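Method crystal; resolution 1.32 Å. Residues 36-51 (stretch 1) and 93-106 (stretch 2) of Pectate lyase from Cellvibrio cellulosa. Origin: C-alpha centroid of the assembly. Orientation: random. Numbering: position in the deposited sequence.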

# COMPACT_ATOMS: atom_id res chain seq x y z
N ARG A 36 1.72 24.98 -3.44
CA ARG A 36 1.48 24.07 -4.57
C ARG A 36 0.06 23.56 -4.63
O ARG A 36 -0.25 22.80 -5.51
CB ARG A 36 2.43 22.86 -4.51
CG ARG A 36 3.94 23.20 -4.49
CD ARG A 36 4.38 24.39 -5.33
NE ARG A 36 4.68 24.05 -6.72
CZ ARG A 36 4.59 24.88 -7.76
NH1 ARG A 36 4.19 26.15 -7.59
NH2 ARG A 36 4.90 24.45 -9.00
N ALA A 37 -0.79 23.97 -3.71
CA ALA A 37 -2.15 23.43 -3.65
C ALA A 37 -2.91 23.62 -4.95
O ALA A 37 -3.64 22.73 -5.36
CB ALA A 37 -2.93 24.05 -2.48
N ASP A 38 -2.80 24.80 -5.55
CA ASP A 38 -3.54 25.06 -6.79
C ASP A 38 -2.99 24.22 -7.93
O ASP A 38 -3.74 23.75 -8.78
CB ASP A 38 -3.49 26.54 -7.17
CG ASP A 38 -4.43 27.38 -6.37
OD1 ASP A 38 -5.21 26.82 -5.58
OD2 ASP A 38 -4.48 28.62 -6.50
N VAL A 39 -1.68 24.06 -7.97
CA VAL A 39 -1.06 23.20 -8.97
C VAL A 39 -1.58 21.78 -8.80
O VAL A 39 -2.10 21.19 -9.74
CB VAL A 39 0.48 23.23 -8.90
CG1 VAL A 39 1.11 22.20 -9.85
CG2 VAL A 39 0.97 24.60 -9.25
N VAL A 40 -1.49 21.25 -7.59
CA VAL A 40 -2.00 19.90 -7.35
C VAL A 40 -3.45 19.78 -7.75
O VAL A 40 -3.85 18.86 -8.44
CB VAL A 40 -1.82 19.50 -5.87
CG1 VAL A 40 -2.47 18.18 -5.57
CG2 VAL A 40 -0.36 19.45 -5.56
N LEU A 41 -4.25 20.74 -7.32
CA LEU A 41 -5.66 20.74 -7.61
C LEU A 41 -5.92 20.65 -9.12
O LEU A 41 -6.81 19.96 -9.59
CB LEU A 41 -6.30 22.01 -7.05
CG LEU A 41 -7.77 22.23 -7.34
CD1 LEU A 41 -8.66 21.10 -6.82
CD2 LEU A 41 -8.17 23.55 -6.72
N SER A 42 -5.10 21.38 -9.86
CA SER A 42 -5.31 21.57 -11.29
C SER A 42 -5.04 20.33 -12.12
O SER A 42 -5.43 20.31 -13.28
CB SER A 42 -4.46 22.72 -11.81
OG SER A 42 -3.11 22.36 -11.88
N TYR A 43 -4.43 19.30 -11.54
CA TYR A 43 -4.22 18.03 -12.25
C TYR A 43 -5.22 16.95 -11.90
O TYR A 43 -5.17 15.87 -12.45
CB TYR A 43 -2.79 17.51 -12.00
CG TYR A 43 -1.80 18.34 -12.75
CD1 TYR A 43 -1.52 18.06 -14.08
CD2 TYR A 43 -1.21 19.43 -12.17
CE1 TYR A 43 -0.63 18.84 -14.80
CE2 TYR A 43 -0.33 20.23 -12.89
CZ TYR A 43 -0.06 19.94 -14.21
OH TYR A 43 0.80 20.73 -14.94
N GLN A 44 -6.15 17.23 -11.00
CA GLN A 44 -7.18 16.26 -10.69
C GLN A 44 -8.00 16.00 -11.94
O GLN A 44 -8.42 16.91 -12.64
CB GLN A 44 -8.07 16.76 -9.57
CG GLN A 44 -8.90 15.65 -8.98
CD GLN A 44 -9.76 16.10 -7.81
OE1 GLN A 44 -10.01 17.29 -7.65
NE2 GLN A 44 -10.18 15.14 -6.99
N GLN A 45 -8.21 14.74 -12.24
CA GLN A 45 -9.01 14.34 -13.38
C GLN A 45 -10.47 14.51 -13.06
O GLN A 45 -10.87 14.66 -11.90
CB GLN A 45 -8.72 12.88 -13.76
CG GLN A 45 -7.23 12.63 -14.04
CD GLN A 45 -6.69 13.48 -15.16
OE1 GLN A 45 -6.88 13.15 -16.33
NE2 GLN A 45 -5.97 14.52 -14.82
N ASN A 46 -11.29 14.48 -14.10
CA ASN A 46 -12.74 14.64 -13.94
C ASN A 46 -13.32 13.61 -13.01
O ASN A 46 -14.25 13.88 -12.24
CB ASN A 46 -13.43 14.58 -15.30
CG ASN A 46 -13.07 15.76 -16.19
OD1 ASN A 46 -12.88 16.86 -15.72
ND2 ASN A 46 -12.93 15.51 -17.48
N ASN A 47 -12.75 12.40 -13.04
CA ASN A 47 -13.24 11.31 -12.20
C ASN A 47 -12.90 11.44 -10.71
O ASN A 47 -13.38 10.67 -9.92
CB ASN A 47 -12.81 9.97 -12.74
CG ASN A 47 -11.32 9.82 -12.83
OD1 ASN A 47 -10.57 10.38 -12.06
ND2 ASN A 47 -10.89 9.01 -13.77
N GLY A 48 -12.06 12.41 -10.38
CA GLY A 48 -11.62 12.67 -9.03
C GLY A 48 -10.27 12.11 -8.66
O GLY A 48 -9.73 12.45 -7.62
N GLY A 49 -9.74 11.23 -9.49
CA GLY A 49 -8.40 10.69 -9.27
C GLY A 49 -7.35 11.59 -9.88
O GLY A 49 -7.64 12.51 -10.65
N TRP A 50 -6.10 11.28 -9.59
CA TRP A 50 -4.97 11.93 -10.22
C TRP A 50 -4.17 10.95 -11.05
O TRP A 50 -4.14 9.76 -10.75
CB TRP A 50 -4.00 12.50 -9.20
CG TRP A 50 -4.37 13.87 -8.69
CD1 TRP A 50 -3.81 15.03 -9.07
CD2 TRP A 50 -5.33 14.19 -7.68
NE1 TRP A 50 -4.38 16.07 -8.38
CE2 TRP A 50 -5.31 15.59 -7.52
CE3 TRP A 50 -6.23 13.45 -6.90
CZ2 TRP A 50 -6.12 16.24 -6.61
CZ3 TRP A 50 -7.01 14.11 -5.98
CH2 TRP A 50 -6.96 15.49 -5.86
N PRO A 51 -3.50 11.46 -12.06
CA PRO A 51 -2.52 10.65 -12.79
C PRO A 51 -1.27 10.57 -11.91
O PRO A 51 -1.11 11.36 -10.97
CB PRO A 51 -2.25 11.47 -14.06
CG PRO A 51 -3.13 12.62 -14.01
CD PRO A 51 -3.54 12.84 -12.57
N THR A 93 -13.18 26.20 -0.11
CA THR A 93 -14.00 25.05 -0.46
C THR A 93 -13.68 24.41 -1.81
O THR A 93 -14.16 23.30 -2.07
CB THR A 93 -15.50 25.35 -0.40
OG1 THR A 93 -15.79 26.48 -1.23
CG2 THR A 93 -15.91 25.75 0.99
N LYS A 94 -12.90 25.07 -2.67
CA LYS A 94 -12.49 24.40 -3.91
C LYS A 94 -11.67 23.15 -3.57
O LYS A 94 -11.70 22.15 -4.29
CB LYS A 94 -11.72 25.33 -4.85
CG LYS A 94 -10.33 25.69 -4.43
CD LYS A 94 -9.77 26.70 -5.38
CE LYS A 94 -8.35 27.06 -5.02
NZ LYS A 94 -7.77 28.08 -5.98
N TYR A 95 -10.98 23.18 -2.45
CA TYR A 95 -10.19 22.02 -2.02
C TYR A 95 -11.06 20.96 -1.39
O TYR A 95 -10.85 19.77 -1.60
CB TYR A 95 -9.07 22.41 -1.06
CG TYR A 95 -8.14 23.45 -1.64
CD1 TYR A 95 -7.42 23.22 -2.80
CD2 TYR A 95 -7.95 24.67 -0.99
CE1 TYR A 95 -6.55 24.18 -3.31
CE2 TYR A 95 -7.11 25.64 -1.50
CZ TYR A 95 -6.41 25.40 -2.66
OH TYR A 95 -5.57 26.37 -3.15
N ARG A 96 -12.04 21.37 -0.60
CA ARG A 96 -13.08 20.47 -0.10
C ARG A 96 -13.72 19.71 -1.25
O ARG A 96 -13.92 18.49 -1.18
CB ARG A 96 -14.16 21.26 0.66
CG ARG A 96 -15.37 20.44 1.13
CD ARG A 96 -16.44 21.27 1.82
NE ARG A 96 -17.47 20.39 2.36
CZ ARG A 96 -18.52 19.93 1.68
NH1 ARG A 96 -18.75 20.29 0.42
NH2 ARG A 96 -19.35 19.11 2.27
N ASP A 97 -14.06 20.42 -2.31
CA ASP A 97 -14.72 19.82 -3.45
C ASP A 97 -13.83 18.75 -4.06
O ASP A 97 -14.29 17.70 -4.47
CB ASP A 97 -15.05 20.87 -4.50
CG ASP A 97 -16.11 21.83 -4.04
OD1 ASP A 97 -16.85 21.53 -3.07
OD2 ASP A 97 -16.26 22.93 -4.59
N ALA A 98 -12.55 19.04 -4.15
CA ALA A 98 -11.60 18.11 -4.76
C ALA A 98 -11.45 16.86 -3.91
O ALA A 98 -11.42 15.76 -4.42
CB ALA A 98 -10.28 18.76 -4.92
N VAL A 99 -11.35 17.05 -2.61
CA VAL A 99 -11.25 15.92 -1.70
C VAL A 99 -12.48 15.04 -1.81
O VAL A 99 -12.37 13.83 -1.81
CB VAL A 99 -11.07 16.38 -0.24
CG1 VAL A 99 -11.08 15.21 0.70
CG2 VAL A 99 -9.76 17.10 -0.09
N ARG A 100 -13.66 15.63 -1.89
CA ARG A 100 -14.88 14.85 -2.07
C ARG A 100 -14.86 14.04 -3.36
O ARG A 100 -15.32 12.91 -3.40
CB ARG A 100 -16.10 15.76 -1.98
CG ARG A 100 -16.29 16.31 -0.57
CD ARG A 100 -17.39 17.36 -0.46
NE ARG A 100 -18.64 16.80 -0.94
CZ ARG A 100 -19.41 15.97 -0.24
NH1 ARG A 100 -19.10 15.66 1.00
NH2 ARG A 100 -20.51 15.46 -0.78
N LYS A 101 -14.37 14.65 -4.44
CA LYS A 101 -14.30 13.94 -5.72
C LYS A 101 -13.30 12.79 -5.65
O LYS A 101 -13.54 11.74 -6.21
CB LYS A 101 -13.95 14.87 -6.88
CG LYS A 101 -15.10 15.81 -7.26
CD LYS A 101 -14.85 16.53 -8.57
CE LYS A 101 -15.12 15.66 -9.78
NZ LYS A 101 -14.98 16.39 -11.07
N ALA A 102 -12.22 13.01 -4.92
CA ALA A 102 -11.17 11.99 -4.76
C ALA A 102 -11.65 10.81 -3.95
O ALA A 102 -11.37 9.68 -4.29
CB ALA A 102 -9.95 12.58 -4.11
N ALA A 103 -12.39 11.07 -2.87
CA ALA A 103 -12.93 9.98 -2.06
C ALA A 103 -13.95 9.20 -2.87
O ALA A 103 -13.99 7.98 -2.82
CB ALA A 103 -13.57 10.52 -0.82
N ASN A 104 -14.78 9.92 -3.62
CA ASN A 104 -15.76 9.30 -4.48
C ASN A 104 -15.06 8.41 -5.50
O ASN A 104 -15.51 7.32 -5.79
CB ASN A 104 -16.59 10.38 -5.18
CG ASN A 104 -17.72 9.82 -6.00
OD1 ASN A 104 -18.46 8.97 -5.56
ND2 ASN A 104 -17.85 10.32 -7.22
N PHE A 105 -13.97 8.92 -6.07
CA PHE A 105 -13.18 8.16 -7.01
C PHE A 105 -12.71 6.83 -6.40
O PHE A 105 -12.87 5.77 -6.99
CB PHE A 105 -11.96 8.96 -7.44
CG PHE A 105 -10.97 8.16 -8.21
CD1 PHE A 105 -11.16 7.91 -9.56
CD2 PHE A 105 -9.87 7.59 -7.59
CE1 PHE A 105 -10.26 7.12 -10.26
CE2 PHE A 105 -8.96 6.82 -8.30
CZ PHE A 105 -9.18 6.59 -9.64
N LEU A 106 -12.14 6.91 -5.20
CA LEU A 106 -11.64 5.70 -4.56
C LEU A 106 -12.75 4.69 -4.35
O LEU A 106 -12.60 3.52 -4.67
CB LEU A 106 -10.95 6.01 -3.24
CG LEU A 106 -9.63 6.78 -3.30
CD1 LEU A 106 -9.16 7.01 -1.89
CD2 LEU A 106 -8.57 6.03 -4.06
O HOH W 1 -5.75 30.26 -5.09
O HOH W 2 -12.25 17.01 -11.28
O HOH W 3 -15.65 12.04 -8.22

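This is a mixed contact in which a short helix and the glycine-bearing loop after it lie along one long helix, with a salt bridge and hydrogen bonds at the Asp-38 end and glycine backbone packed closely on Ala-102 and Phe-105 at the other, burying 636 Å² in total. The axes of helix 37-42 and the helix of stretch 2 run in broadly the same direction, 38° apart, but approach no closer than 11.0 Å, so side chains must bridge the gap there. The loop comes much nearer: the CA atoms of Gly-48 and Ala-102 are 4.3 Å apart.

At the helical end, Asp-38 OD1 accepts two hydrogen bonds, from Lys-94 NZ at 2.9 Å, which is also a salt bridge, and from Tyr-95 OH at a very short 2.5 Å. The other carboxylate oxygen, Asp-38 OD2, takes a hydrogen bond from water 1 (2.5 Å), which in turn accepts one from Lys-94 NZ at 3.1 Å. Beside this charged cluster the packing is apolar. Ala-37 CB lies 3.7 Å from Tyr-95 CE1, while Leu-41 reaches that same ring atom through CD2 (3.8 Å) and Ala-98 CB through CD1 (3.4 Å).

Gln-44, extended with chi1 and chi2 both t, ties loop to helix. Its NE2 donates to Ala-98 O (2.9 Å, 167°) and to Gly-48 O (2.8 Å, 173°), so one amide group serves both stretches with nearly linear bonds. Ala-98 O also receives the helical bond from Ala-102 N at 2.9 Å.

The type I turn from Gln-45 to Gly-48 brings the loop backbone against the helix. Gly-48 adopts phi/psi of 99/-13, where a CB would press on the preceding carbonyl; an ideal CB would also sit 2.1 Å from Lys-101 O. Its absence permits CA-H...O contacts in both directions, from Gly-48 CA to Lys-101 O (3.5 Å) and from Ala-102 CA to Gly-48 O (3.2 Å). Gly-49 CA then stands 3.7 Å from the centroid of the Phe-105 ring and 10° off its normal, a CH-pi contact over the face; an ideal CB on Gly-49 would fall 2.8 Å from Phe-105 CZ. Asn-47 OD1 helps hold this segment by accepting from Gly-49 N at 2.8 Å.

Lys-101 NZ secures the turn from outside, donating to Asn-46 O at 2.9 Å and to water 2 at 2.8 Å, which in turn donates a hydrogen bond to Gln-45 O at 2.8 Å. Water 3 joins Asn-47 O (3.1 Å) to Lys-101 O (2.9 Å). Finally, Trp-50 CZ3 meets Ala-102 CB at 3.8 Å, edge-on, while its NE1 donates to Val-40 O (2.8 Å), linking loop and short helix.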